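Local coordinates for hypothetical protein PAE2754 (Pyrobaculum aerophilum, PDB 1V8P) that probably acts as the toxin of a type II toxin-antitoxin system, a magnesium-dependent PIN-domain nuclease with ribonuclease and slow single-stranded DNA exonuclease activity, at residues Val28-Asp33 with Val130-Asp135; Asp45-His50 with Thr150-Leu155; Leu57-Tyr62 with Ala118-Val123. The protein carries 1 engineered substitution. All coordinates share one frame; numbering follows the deposited sequence.

Following the chain from its N terminus, strand 30-32 opens contact 1, which closes only when strand 130-132 pairs beside it. Helix 44-48 starts contact 2 within that span, and helix 148-156 completes it beyond the span, so contacts 1 and 2 cross. Contact 3 (57-62 with 118-123) falls within both loops and joins the start of helix 58-73 to helix 115-127. The sheet edge of contact 1 is the meeting ground: Leu-31 touches Tyr-120 and Val-123 on one face, while Tyr-30 and Val-132 touch Leu-151 on the other. Contacts 2 and 3, with centres about 21 Å apart, thus lie on opposite sides of the sheet.

Contact 1 (Val28-Asp33 with Val130-Asp135); sequences VEYLVD and VLVTQD
Val-130 and Val-132, with Asp-33, bury the most surface where strands 30-32 and 130-132 pair in parallel (27° between their directions), joining an inner strand of the PIN-domain sheet to the last one within the chain. The short strand axes approach to 4.6 Å. Both valines use both backbone polar atoms: Val-130 N binds Glu-29 O and Val-130 O receives Leu-31 N, then Val-132 N binds Leu-31 O at 2.7 Å, almost straight, and Val-132 O receives Asp-33 N.

Val-130 and Val-132 share a face with Tyr-30, whose ring runs alongside Val-130 and brings CD2 to 3.5 Å from Val-130 CB. Val-132 meets the same ring carbon with its CG2, at 3.8 Å from Tyr-30 CD2.

Past the strands the contact turns polar. Asp-33 CG sits between its own backbone N and carbonyl carbon (chi1 86°), which brings the carboxylate over to Thr-133 while OD1 caps Ala-36 N at the start of helix 34-40. Asp-33, Asp-117 and Asp-135 are predicted magnesium ligands, and Asp-135 also forms a salt bridge with Arg-73 of a second subunit. Thr-133 links the carboxylate of Asp-33 to the backbone of Asp-135: its OG1 donates to Asp-33 OD2 over 3.0 Å from 43° out of the carboxylate plane, and accepts Asp-135 N in an ST turn, also at 3.0 Å between Thr-133 OG1 and Asp-135 N.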
ATOM      1  N   VAL C  28      12.426  29.141   5.539  1.00 44.91           N
ATOM      2  CA  VAL C  28      11.377  28.138   5.552  1.00 43.59           C
ATOM      3  C   VAL C  28      10.622  28.104   6.874  1.00 43.31           C
ATOM      4  O   VAL C  28      11.229  28.032   7.940  1.00 45.03           O
ATOM      5  CB  VAL C  28      11.966  26.733   5.262  1.00 42.44           C
ATOM      6  CG1 VAL C  28      10.862  25.679   5.271  1.00 41.34           C
ATOM      7  CG2 VAL C  28      12.676  26.745   3.929  1.00 40.90           C
ATOM      8  N   GLU C  29       9.294  28.152   6.799  1.00 43.20           N
ATOM      9  CA  GLU C  29       8.434  28.109   7.984  1.00 41.56           C
ATOM     10  C   GLU C  29       7.528  26.870   7.926  1.00 40.34           C
ATOM     11  O   GLU C  29       7.099  26.344   8.956  1.00 40.58           O
ATOM     12  CB  GLU C  29       7.561  29.373   8.055  1.00 42.03           C
ATOM     13  CG  GLU C  29       8.281  30.674   8.402  1.00 42.33           C
ATOM     14  CD  GLU C  29       7.440  31.923   8.099  1.00 45.81           C
ATOM     15  OE1 GLU C  29       6.250  31.971   8.488  1.00 46.55           O
ATOM     16  OE2 GLU C  29       7.970  32.870   7.470  1.00 47.15           O
ATOM     17  N   TYR C  30       7.250  26.392   6.722  1.00 38.74           N
ATOM     18  CA  TYR C  30       6.381  25.231   6.579  1.00 37.88           C
ATOM     19  C   TYR C  30       6.952  24.017   5.832  1.00 36.80           C
ATOM     20  O   TYR C  30       7.688  24.159   4.851  1.00 37.43           O
ATOM     21  CB  TYR C  30       5.086  25.638   5.882  1.00 37.30           C
ATOM     22  CG  TYR C  30       4.409  26.839   6.475  1.00 40.40           C
ATOM     23  CD1 TYR C  30       4.685  28.129   6.010  1.00 41.46           C
ATOM     24  CD2 TYR C  30       3.485  26.691   7.505  1.00 41.57           C
ATOM     25  CE1 TYR C  30       4.049  29.241   6.557  1.00 42.04           C
ATOM     26  CE2 TYR C  30       2.842  27.792   8.062  1.00 42.18           C
ATOM     27  CZ  TYR C  30       3.121  29.064   7.584  1.00 42.62           C
ATOM     28  OH  TYR C  30       2.443  30.139   8.120  1.00 44.42           O
ATOM     29  N   LEU C  31       6.602  22.828   6.322  1.00 34.48           N
ATOM     30  CA  LEU C  31       6.974  21.561   5.702  1.00 32.72           C
ATOM     31  C   LEU C  31       5.654  21.060   5.112  1.00 32.11           C
ATOM     32  O   LEU C  31       4.690  20.838   5.855  1.00 32.32           O
ATOM     33  CB  LEU C  31       7.479  20.547   6.736  1.00 31.86           C
ATOM     34  CG  LEU C  31       7.743  19.146   6.165  1.00 31.02           C
ATOM     35  CD1 LEU C  31       8.801  19.233   5.074  1.00 31.01           C
ATOM     36  CD2 LEU C  31       8.205  18.196   7.257  1.00 28.62           C
ATOM     37  N   VAL C  32       5.608  20.899   3.792  1.00 31.24           N
ATOM     38  CA  VAL C  32       4.398  20.451   3.102  1.00 31.03           C
ATOM     39  C   VAL C  32       4.481  18.985   2.704  1.00 31.71           C
ATOM     40  O   VAL C  32       5.499  18.551   2.176  1.00 32.76           O
ATOM     41  CB  VAL C  32       4.162  21.293   1.827  1.00 30.15           C
ATOM     42  CG1 VAL C  32       2.956  20.794   1.088  1.00 29.14           C
ATOM     43  CG2 VAL C  32       3.989  22.749   2.192  1.00 29.48           C
ATOM     44  N   ASP C  33       3.421  18.217   2.950  1.00 32.06           N
ATOM     45  CA  ASP C  33       3.453  16.800   2.578  1.00 31.27           C
ATOM     46  C   ASP C  33       2.646  16.520   1.295  1.00 31.19           C
ATOM     47  O   ASP C  33       1.976  17.409   0.759  1.00 28.76           O
ATOM     48  CB  ASP C  33       2.999  15.909   3.759  1.00 29.09           C
ATOM     49  CG  ASP C  33       1.493  15.731   3.841  1.00 29.20           C
ATOM     50  OD1 ASP C  33       0.734  16.472   3.178  1.00 30.23           O
ATOM     51  OD2 ASP C  33       1.073  14.835   4.601  1.00 27.74           O
ATOM     52  N   VAL C 130       6.202  24.250  10.674  1.00 33.57           N
ATOM     53  CA  VAL C 130       4.784  23.915  10.785  1.00 33.35           C
ATOM     54  C   VAL C 130       4.460  22.909   9.703  1.00 33.82           C
ATOM     55  O   VAL C 130       4.622  23.200   8.524  1.00 33.48           O
ATOM     56  CB  VAL C 130       3.871  25.137  10.578  1.00 33.04           C
ATOM     57  CG1 VAL C 130       2.426  24.683  10.481  1.00 32.38           C
ATOM     58  CG2 VAL C 130       4.042  26.134  11.730  1.00 34.08           C
ATOM     59  N   LEU C 131       3.994  21.729  10.096  1.00 32.94           N
ATOM     60  CA  LEU C 131       3.657  20.712   9.118  1.00 33.19           C
ATOM     61  C   LEU C 131       2.309  21.038   8.469  1.00 33.70           C
ATOM     62  O   LEU C 131       1.310  21.240   9.158  1.00 34.87           O
ATOM     63  CB  LEU C 131       3.562  19.329   9.783  1.00 32.62           C
ATOM     64  CG  LEU C 131       3.718  18.050   8.935  1.00 32.66           C
ATOM     65  CD1 LEU C 131       2.961  16.904   9.591  1.00 29.67           C
ATOM     66  CD2 LEU C 131       3.200  18.247   7.542  1.00 32.69           C
ATOM     67  N   VAL C 132       2.282  21.106   7.145  1.00 32.77           N
ATOM     68  CA  VAL C 132       1.021  21.322   6.449  1.00 31.71           C
ATOM     69  C   VAL C 132       0.676  19.946   5.834  1.00 33.35           C
ATOM     70  O   VAL C 132       1.450  19.369   5.065  1.00 32.55           O
ATOM     71  CB  VAL C 132       1.137  22.404   5.355  1.00 30.08           C
ATOM     72  CG1 VAL C 132      -0.259  22.743   4.818  1.00 29.33           C
ATOM     73  CG2 VAL C 132       1.796  23.667   5.940  1.00 28.47           C
ATOM     74  N   THR C 133      -0.473  19.409   6.216  1.00 33.82           N
ATOM     75  CA  THR C 133      -0.913  18.104   5.751  1.00 34.31           C
ATOM     76  C   THR C 133      -2.426  18.106   5.636  1.00 34.34           C
ATOM     77  O   THR C 133      -3.110  18.912   6.254  1.00 34.69           O
ATOM     78  CB  THR C 133      -0.477  16.983   6.750  1.00 35.28           C
ATOM     79  OG1 THR C 133      -1.094  15.738   6.402  1.00 33.66           O
ATOM     80  CG2 THR C 133      -0.874  17.351   8.169  1.00 35.30           C
ATOM     81  N   GLN C 134      -2.949  17.191   4.840  1.00 34.57           N
ATOM     82  CA  GLN C 134      -4.376  17.116   4.657  1.00 35.08           C
ATOM     83  C   GLN C 134      -4.900  15.901   5.420  1.00 34.70           C
ATOM     84  O   GLN C 134      -6.113  15.721   5.540  1.00 35.26           O
ATOM     85  CB  GLN C 134      -4.687  17.014   3.161  1.00 34.98           C
ATOM     86  CG  GLN C 134      -5.995  17.642   2.739  1.00 38.70           C
ATOM     87  CD  GLN C 134      -6.010  19.137   2.931  1.00 38.47           C
ATOM     88  OE1 GLN C 134      -4.995  19.739   3.222  1.00 40.96           O
ATOM     89  NE2 GLN C 134      -7.165  19.743   2.761  1.00 38.85           N
ATOM     90  N   ASP C 135      -3.971  15.096   5.949  1.00 34.55           N
ATOM     91  CA  ASP C 135      -4.269  13.865   6.709  1.00 35.54           C
ATOM     92  C   ASP C 135      -4.640  14.129   8.177  1.00 35.66           C
ATOM     93  O   ASP C 135      -3.805  14.549   8.975  1.00 35.53           O
ATOM     94  CB  ASP C 135      -3.058  12.907   6.624  1.00 34.87           C
ATOM     95  CG  ASP C 135      -3.256  11.611   7.422  1.00 35.70           C
ATOM     96  OD1 ASP C 135      -4.305  11.440   8.068  1.00 35.88           O
ATOM     97  OD2 ASP C 135      -2.353  10.755   7.406  1.00 36.41           O
TER

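Contact 2 (Asp45-His50 with Thr150-Leu155)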
ATOM      1  N   ASP C  45      -1.428  30.643  -7.332  1.00 58.01           N
ATOM      2  CA  ASP C  45      -1.437  32.076  -7.025  1.00 58.43           C
ATOM      3  C   ASP C  45      -1.388  32.468  -5.552  1.00 57.86           C
ATOM      4  O   ASP C  45      -0.618  33.343  -5.153  1.00 58.51           O
ATOM      5  CB  ASP C  45      -2.661  32.746  -7.666  1.00 59.51           C
ATOM      6  CG  ASP C  45      -2.633  32.689  -9.187  1.00 61.10           C
ATOM      7  OD1 ASP C  45      -1.547  32.909  -9.767  1.00 60.50           O
ATOM      8  OD2 ASP C  45      -3.697  32.436  -9.800  1.00 63.05           O
ATOM      9  N   LYS C  46      -2.215  31.816  -4.748  1.00 56.48           N
ATOM     10  CA  LYS C  46      -2.304  32.107  -3.326  1.00 53.95           C
ATOM     11  C   LYS C  46      -1.028  31.859  -2.509  1.00 52.29           C
ATOM     12  O   LYS C  46      -0.898  32.374  -1.391  1.00 52.41           O
ATOM     13  CB  LYS C  46      -3.485  31.322  -2.731  1.00 53.62           C
ATOM     14  CG  LYS C  46      -4.776  31.498  -3.527  1.00 54.29           C
ATOM     15  CD  LYS C  46      -6.000  31.040  -2.742  1.00 57.48           C
ATOM     16  CE  LYS C  46      -7.303  31.359  -3.479  1.00 57.15           C
ATOM     17  NZ  LYS C  46      -7.456  30.545  -4.724  1.00 59.11           N
ATOM     18  N   TRP C  47      -0.081  31.097  -3.051  1.00 49.03           N
ATOM     19  CA  TRP C  47       1.144  30.820  -2.306  1.00 46.86           C
ATOM     20  C   TRP C  47       2.465  30.989  -3.067  1.00 47.42           C
ATOM     21  O   TRP C  47       3.535  31.052  -2.449  1.00 46.66           O
ATOM     22  CB  TRP C  47       1.090  29.408  -1.703  1.00 44.31           C
ATOM     23  CG  TRP C  47       0.866  28.305  -2.703  1.00 42.22           C
ATOM     24  CD1 TRP C  47      -0.336  27.760  -3.079  1.00 42.03           C
ATOM     25  CD2 TRP C  47       1.867  27.631  -3.473  1.00 40.19           C
ATOM     26  NE1 TRP C  47      -0.141  26.791  -4.038  1.00 39.73           N
ATOM     27  CE2 TRP C  47       1.200  26.690  -4.298  1.00 40.23           C
ATOM     28  CE3 TRP C  47       3.263  27.728  -3.549  1.00 40.53           C
ATOM     29  CZ2 TRP C  47       1.884  25.854  -5.187  1.00 39.85           C
ATOM     30  CZ3 TRP C  47       3.946  26.896  -4.436  1.00 40.31           C
ATOM     31  CH2 TRP C  47       3.251  25.970  -5.244  1.00 39.95           C
ATOM     32  N   ILE C  48       2.399  31.077  -4.393  1.00 46.96           N
ATOM     33  CA  ILE C  48       3.606  31.222  -5.192  1.00 47.31           C
ATOM     34  C   ILE C  48       4.559  32.303  -4.667  1.00 48.50           C
ATOM     35  O   ILE C  48       5.763  32.067  -4.547  1.00 48.83           O
ATOM     36  CB  ILE C  48       3.258  31.510  -6.673  1.00 48.18           C
ATOM     37  CG1 ILE C  48       4.515  31.408  -7.541  1.00 47.67           C
ATOM     38  CG2 ILE C  48       2.647  32.890  -6.813  1.00 48.53           C
ATOM     39  CD1 ILE C  48       5.232  30.064  -7.444  1.00 47.77           C
ATOM     40  N   LYS C  49       4.034  33.479  -4.330  1.00 49.33           N
ATOM     41  CA  LYS C  49       4.880  34.563  -3.828  1.00 49.53           C
ATOM     42  C   LYS C  49       5.363  34.350  -2.400  1.00 49.81           C
ATOM     43  O   LYS C  49       5.977  35.241  -1.815  1.00 50.40           O
ATOM     44  CB  LYS C  49       4.146  35.898  -3.906  1.00 50.82           C
ATOM     45  CG  LYS C  49       3.879  36.381  -5.312  1.00 53.40           C
ATOM     46  CD  LYS C  49       3.534  37.869  -5.316  1.00 56.33           C
ATOM     47  CE  LYS C  49       3.168  38.362  -6.710  1.00 57.40           C
ATOM     48  NZ  LYS C  49       1.920  37.701  -7.208  1.00 57.58           N
ATOM     49  N   HIS C  50       5.073  33.177  -1.838  1.00 49.84           N
ATOM     50  CA  HIS C  50       5.492  32.846  -0.474  1.00 48.98           C
ATOM     51  C   HIS C  50       6.381  31.605  -0.517  1.00 49.22           C
ATOM     52  O   HIS C  50       6.917  31.170   0.503  1.00 50.44           O
ATOM     53  CB  HIS C  50       4.273  32.558   0.409  1.00 49.31           C
ATOM     54  CG  HIS C  50       3.429  33.761   0.705  1.00 48.72           C
ATOM     55  ND1 HIS C  50       3.791  34.719   1.630  1.00 49.18           N
ATOM     56  CD2 HIS C  50       2.242  34.164   0.193  1.00 48.75           C
ATOM     57  CE1 HIS C  50       2.863  35.658   1.676  1.00 48.02           C
ATOM     58  NE2 HIS C  50       1.912  35.346   0.813  1.00 48.59           N
ATOM     59  N   THR C 150      -5.850  26.374   6.431  1.00 39.68           N
ATOM     60  CA  THR C 150      -5.253  27.145   7.505  1.00 38.82           C
ATOM     61  C   THR C 150      -3.982  27.804   6.991  1.00 39.46           C
ATOM     62  O   THR C 150      -3.669  28.942   7.345  1.00 39.31           O
ATOM     63  CB  THR C 150      -4.910  26.232   8.687  1.00 39.55           C
ATOM     64  OG1 THR C 150      -6.110  25.624   9.189  1.00 38.88           O
ATOM     65  CG2 THR C 150      -4.239  27.021   9.780  1.00 39.60           C
ATOM     66  N   LEU C 151      -3.243  27.082   6.155  1.00 39.30           N
ATOM     67  CA  LEU C 151      -2.019  27.635   5.603  1.00 40.38           C
ATOM     68  C   LEU C 151      -2.350  28.832   4.722  1.00 41.46           C
ATOM     69  O   LEU C 151      -1.718  29.878   4.831  1.00 42.14           O
ATOM     70  CB  LEU C 151      -1.258  26.586   4.779  1.00 39.21           C
ATOM     71  CG  LEU C 151      -0.065  27.102   3.958  1.00 37.26           C
ATOM     72  CD1 LEU C 151       0.951  27.778   4.878  1.00 37.10           C
ATOM     73  CD2 LEU C 151       0.581  25.954   3.202  1.00 36.09           C
ATOM     74  N   LEU C 152      -3.347  28.680   3.857  1.00 42.01           N
ATOM     75  CA  LEU C 152      -3.722  29.765   2.968  1.00 43.68           C
ATOM     76  C   LEU C 152      -4.132  31.038   3.710  1.00 45.28           C
ATOM     77  O   LEU C 152      -3.713  32.135   3.335  1.00 46.44           O
ATOM     78  CB  LEU C 152      -4.834  29.317   2.002  1.00 42.22           C
ATOM     79  CG  LEU C 152      -4.373  28.322   0.935  1.00 41.43           C
ATOM     80  CD1 LEU C 152      -5.515  27.983   0.022  1.00 39.93           C
ATOM     81  CD2 LEU C 152      -3.209  28.914   0.144  1.00 41.44           C
ATOM     82  N   VAL C 153      -4.938  30.915   4.759  1.00 44.93           N
ATOM     83  CA  VAL C 153      -5.325  32.121   5.467  1.00 45.01           C
ATOM     84  C   VAL C 153      -4.094  32.813   6.039  1.00 45.54           C
ATOM     85  O   VAL C 153      -3.916  34.009   5.833  1.00 46.89           O
ATOM     86  CB  VAL C 153      -6.336  31.838   6.600  1.00 45.26           C
ATOM     87  CG1 VAL C 153      -7.652  31.382   6.014  1.00 45.64           C
ATOM     88  CG2 VAL C 153      -5.798  30.782   7.528  1.00 47.64           C
ATOM     89  N   ARG C 154      -3.236  32.068   6.735  1.00 45.34           N
ATOM     90  CA  ARG C 154      -2.036  32.657   7.329  1.00 44.68           C
ATOM     91  C   ARG C 154      -1.187  33.404   6.310  1.00 46.88           C
ATOM     92  O   ARG C 154      -0.520  34.375   6.654  1.00 48.05           O
ATOM     93  CB  ARG C 154      -1.158  31.589   7.992  1.00 42.94           C
ATOM     94  CG  ARG C 154      -1.774  30.890   9.173  1.00 38.34           C
ATOM     95  CD  ARG C 154      -0.764  29.985   9.862  1.00 35.43           C
ATOM     96  NE  ARG C 154      -1.388  29.244  10.952  1.00 33.91           N
ATOM     97  CZ  ARG C 154      -0.734  28.549  11.878  1.00 33.93           C
ATOM     98  NH1 ARG C 154       0.589  28.493  11.856  1.00 35.44           N
ATOM     99  NH2 ARG C 154      -1.405  27.910  12.835  1.00 31.99           N
ATOM    100  N   LEU C 155      -1.196  32.949   5.061  1.00 49.24           N
ATOM    101  CA  LEU C 155      -0.397  33.603   4.023  1.00 50.69           C
ATOM    102  C   LEU C 155      -1.101  34.851   3.523  1.00 51.41           C
ATOM    103  O   LEU C 155      -0.464  35.873   3.297  1.00 52.77           O
ATOM    104  CB  LEU C 155      -0.128  32.643   2.851  1.00 49.90           C
ATOM    105  CG  LEU C 155       0.764  31.436   3.169  1.00 50.21           C
ATOM    106  CD1 LEU C 155       0.757  30.450   2.005  1.00 48.13           C
ATOM    107  CD2 LEU C 155       2.171  31.914   3.484  1.00 49.12           C
TER
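His-50 lays one face of its imidazole against Leu-155, whose CD2 is 3.8 Å from the ring centroid and 22° off the ring normal. This is a CH-pi contact, with the methyl displaced toward the rim on the CG side, where Leu-155 CD2 comes to 3.6 Å from His-50 CG. The two side chains run past each other in opposite directions. Next to CG, His-50 CD2 is 3.9 Å from Leu-155 CB, so the imidazole spans the leucine from its base to one branch tip.

The other branch of Leu-155 serves Trp-47: CD1 is 3.9 Å from Trp-47 CB. Trp-47 CG lies between its backbone N and carbonyl carbon (chi1 57°), which turns the indole away from Leu-155. Its CD1 edge makes a loose contact with Leu-152, 4.5 Å from Trp-47 CD1 to Leu-152 CD2, near the ring plane. The indole NE1 is bonded to Leu-40 O, while the ring meets Tyr-44 edge-to-face and also packs on Phe-93. Leu-152 fills the other end of the contact, its CD2 lying 3.8 Å from Lys-46 CB. Its second methyl, CD1, is 4.1 Å from Lys-46 CD, so the aliphatic part of the lysine covers both branches before the chain leads away.

The contact joins helix 44-48 and the turn after it to the C-terminal helix 148-156, away from the predicted metal site. The side-chain contacts are mostly between carbons, so dispersion and the shielding of leucine branches from water probably supply most of the attraction.

Contact 3 (Leu57-Tyr62 with Ala118-Val123); sequences LHLTIY and ASYAYV
Ser-119 receives Leu-57 on its own CB, which is 4.1 Å from Leu-57 CD1. Its hydroxyl is engaged within its own helix, with Phe-115 O, so this residue meets Leu-57 through carbon and backbone rather than through OG.

Tyr-120, one position on, reaches across to helix 58-73. Leu-57 CD1 stands over one face of its ring, 4.2 Å from the centroid and 16° off the normal, a CH-pi contact offset toward the rim. Leu-59 approaches obliquely, with CD1 at 3.6 Å from Tyr-120 CE1. At the phenol end, Thr-60 OG1 lies near the ring plane and donates to Tyr-120 OH over 2.7 Å. The same threonine oxygen accepts Leu-57 N at 3.1 Å (N-H...O angle 161°), tying the phenol to the first turn of helix 58-73; Glu-63 OE2 is a further partner of Tyr-120 OH.

These bonds join two PIN-domain helices on the Leu-31 face of the sheet. Their short segments run roughly antiparallel, at 151°, with axes 11.5 Å apart, so side chains make the contact. Tyr-120 also touches Asp-33, a predicted magnesium ligand, and Tyr-62 of a third subunit packs on Leu-59 and Ser-119.

Val-123, one turn beyond Ser-119, takes the other branch of Leu-57. With Leu-57 CG anti to its carbonyl carbon, CD1 faces Tyr-120 while CD2 lies 3.9 Å from both Val-123 CG1 and Val-123 CG2.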
ATOM      1  N   LEU C  57      10.047  17.227   1.431  1.00 28.14           N
ATOM      2  CA  LEU C  57      11.144  16.308   1.640  1.00 28.50           C
ATOM      3  C   LEU C  57      11.342  15.652   0.268  1.00 30.37           C
ATOM      4  O   LEU C  57      10.499  15.809  -0.614  1.00 31.37           O
ATOM      5  CB  LEU C  57      10.755  15.251   2.675  1.00 27.42           C
ATOM      6  CG  LEU C  57      10.313  15.653   4.083  1.00 25.53           C
ATOM      7  CD1 LEU C  57      10.112  14.388   4.924  1.00 25.26           C
ATOM      8  CD2 LEU C  57      11.350  16.516   4.731  1.00 26.84           C
ATOM      9  N   HIS C  58      12.435  14.932   0.057  1.00 30.65           N
ATOM     10  CA  HIS C  58      12.601  14.270  -1.234  1.00 31.55           C
ATOM     11  C   HIS C  58      11.420  13.304  -1.403  1.00 32.81           C
ATOM     12  O   HIS C  58      10.846  13.180  -2.494  1.00 33.66           O
ATOM     13  CB  HIS C  58      13.908  13.476  -1.277  1.00 31.52           C
ATOM     14  CG  HIS C  58      15.135  14.318  -1.415  1.00 33.62           C
ATOM     15  ND1 HIS C  58      15.480  14.952  -2.594  1.00 34.01           N
ATOM     16  CD2 HIS C  58      16.104  14.629  -0.522  1.00 32.26           C
ATOM     17  CE1 HIS C  58      16.609  15.616  -2.419  1.00 32.87           C
ATOM     18  NE2 HIS C  58      17.008  15.436  -1.172  1.00 34.03           N
ATOM     19  N   LEU C  59      11.070  12.621  -0.314  1.00 31.99           N
ATOM     20  CA  LEU C  59       9.969  11.655  -0.308  1.00 30.66           C
ATOM     21  C   LEU C  59       8.700  12.227  -0.938  1.00 30.22           C
ATOM     22  O   LEU C  59       7.934  11.513  -1.563  1.00 30.36           O
ATOM     23  CB  LEU C  59       9.648  11.245   1.129  1.00 30.65           C
ATOM     24  CG  LEU C  59       8.910   9.960   1.554  1.00 31.13           C
ATOM     25  CD1 LEU C  59       7.963  10.314   2.672  1.00 27.44           C
ATOM     26  CD2 LEU C  59       8.145   9.326   0.419  1.00 31.55           C
ATOM     27  N   THR C  60       8.482  13.523  -0.761  1.00 30.06           N
ATOM     28  CA  THR C  60       7.294  14.170  -1.285  1.00 29.09           C
ATOM     29  C   THR C  60       7.157  14.019  -2.796  1.00 30.84           C
ATOM     30  O   THR C  60       6.059  13.824  -3.308  1.00 31.37           O
ATOM     31  CB  THR C  60       7.293  15.663  -0.919  1.00 28.95           C
ATOM     32  OG1 THR C  60       7.415  15.796   0.501  1.00 27.54           O
ATOM     33  CG2 THR C  60       6.000  16.337  -1.380  1.00 28.38           C
ATOM     34  N   ILE C  61       8.278  14.116  -3.502  1.00 32.13           N
ATOM     35  CA  ILE C  61       8.300  13.999  -4.953  1.00 32.82           C
ATOM     36  C   ILE C  61       7.699  12.676  -5.396  1.00 31.46           C
ATOM     37  O   ILE C  61       6.832  12.637  -6.266  1.00 33.28           O
ATOM     38  CB  ILE C  61       9.757  14.125  -5.469  1.00 34.73           C
ATOM     39  CG1 ILE C  61      10.260  15.551  -5.219  1.00 35.42           C
ATOM     40  CG2 ILE C  61       9.840  13.738  -6.941  1.00 34.48           C
ATOM     41  CD1 ILE C  61      11.775  15.677  -5.121  1.00 35.75           C
ATOM     42  N   TYR C  62       8.145  11.590  -4.782  1.00 31.09           N
ATOM     43  CA  TYR C  62       7.645  10.261  -5.127  1.00 31.86           C
ATOM     44  C   TYR C  62       6.184  10.039  -4.720  1.00 33.01           C
ATOM     45  O   TYR C  62       5.405   9.444  -5.464  1.00 34.59           O
ATOM     46  CB  TYR C  62       8.534   9.195  -4.487  1.00 31.07           C
ATOM     47  CG  TYR C  62       9.971   9.344  -4.875  1.00 30.37           C
ATOM     48  CD1 TYR C  62      10.785  10.287  -4.249  1.00 31.69           C
ATOM     49  CD2 TYR C  62      10.502   8.613  -5.932  1.00 31.16           C
ATOM     50  CE1 TYR C  62      12.099  10.499  -4.676  1.00 32.63           C
ATOM     51  CE2 TYR C  62      11.810   8.819  -6.370  1.00 31.59           C
ATOM     52  CZ  TYR C  62      12.602   9.761  -5.741  1.00 32.59           C
ATOM     53  OH  TYR C  62      13.889   9.956  -6.179  1.00 31.38           O
ATOM     54  N   ALA C 118       5.593   9.451   9.425  1.00 28.75           N
ATOM     55  CA  ALA C 118       6.457   9.819  10.550  1.00 29.72           C
ATOM     56  C   ALA C 118       7.652  10.642  10.111  1.00 31.55           C
ATOM     57  O   ALA C 118       8.221  11.388  10.916  1.00 33.70           O
ATOM     58  CB  ALA C 118       6.931   8.591  11.296  1.00 27.18           C
ATOM     59  N   SER C 119       8.044  10.507   8.846  1.00 31.81           N
ATOM     60  CA  SER C 119       9.164  11.274   8.325  1.00 31.60           C
ATOM     61  C   SER C 119       8.776  12.757   8.396  1.00 32.22           C
ATOM     62  O   SER C 119       9.595  13.626   8.725  1.00 30.70           O
ATOM     63  CB  SER C 119       9.464  10.861   6.877  1.00 32.60           C
ATOM     64  OG  SER C 119       9.954   9.533   6.813  1.00 33.20           O
ATOM     65  N   TYR C 120       7.510  13.032   8.108  1.00 31.96           N
ATOM     66  CA  TYR C 120       7.000  14.394   8.148  1.00 33.79           C
ATOM     67  C   TYR C 120       6.878  14.968   9.568  1.00 33.98           C
ATOM     68  O   TYR C 120       7.285  16.102   9.819  1.00 34.39           O
ATOM     69  CB  TYR C 120       5.652  14.458   7.441  1.00 32.07           C
ATOM     70  CG  TYR C 120       5.798  14.260   5.957  1.00 33.63           C
ATOM     71  CD1 TYR C 120       5.623  12.999   5.373  1.00 31.15           C
ATOM     72  CD2 TYR C 120       6.154  15.337   5.132  1.00 31.40           C
ATOM     73  CE1 TYR C 120       5.793  12.815   4.013  1.00 31.40           C
ATOM     74  CE2 TYR C 120       6.326  15.166   3.772  1.00 33.28           C
ATOM     75  CZ  TYR C 120       6.143  13.903   3.209  1.00 33.12           C
ATOM     76  OH  TYR C 120       6.287  13.735   1.849  1.00 31.92           O
ATOM     77  N   ALA C 121       6.327  14.181  10.486  1.00 33.42           N
ATOM     78  CA  ALA C 121       6.161  14.601  11.866  1.00 34.10           C
ATOM     79  C   ALA C 121       7.526  14.913  12.484  1.00 34.72           C
ATOM     80  O   ALA C 121       7.712  15.954  13.118  1.00 33.83           O
ATOM     81  CB  ALA C 121       5.451  13.492  12.669  1.00 33.44           C
ATOM     82  N   TYR C 122       8.480  14.009  12.283  1.00 34.78           N
ATOM     83  CA  TYR C 122       9.814  14.192  12.830  1.00 34.09           C
ATOM     84  C   TYR C 122      10.543  15.436  12.316  1.00 33.82           C
ATOM     85  O   TYR C 122      11.121  16.180  13.100  1.00 34.58           O
ATOM     86  CB  TYR C 122      10.673  12.963  12.553  1.00 33.68           C
ATOM     87  CG  TYR C 122      12.078  13.099  13.083  1.00 33.73           C
ATOM     88  CD1 TYR C 122      12.381  12.817  14.426  1.00 34.13           C
ATOM     89  CD2 TYR C 122      13.094  13.591  12.269  1.00 32.79           C
ATOM     90  CE1 TYR C 122      13.669  13.034  14.933  1.00 33.32           C
ATOM     91  CE2 TYR C 122      14.374  13.814  12.763  1.00 33.37           C
ATOM     92  CZ  TYR C 122      14.659  13.538  14.087  1.00 34.79           C
ATOM     93  OH  TYR C 122      15.940  13.783  14.539  1.00 36.22           O
ATOM     94  N   VAL C 123      10.516  15.664  11.011  1.00 34.07           N
ATOM     95  CA  VAL C 123      11.206  16.807  10.427  1.00 34.61           C
ATOM     96  C   VAL C 123      10.589  18.117  10.834  1.00 36.24           C
ATOM     97  O   VAL C 123      11.303  19.079  11.128  1.00 38.30           O
ATOM     98  CB  VAL C 123      11.220  16.741   8.891  1.00 33.80           C
ATOM     99  CG1 VAL C 123      11.841  18.019   8.303  1.00 32.33           C
ATOM    100  CG2 VAL C 123      11.989  15.529   8.460  1.00 33.04           C
TER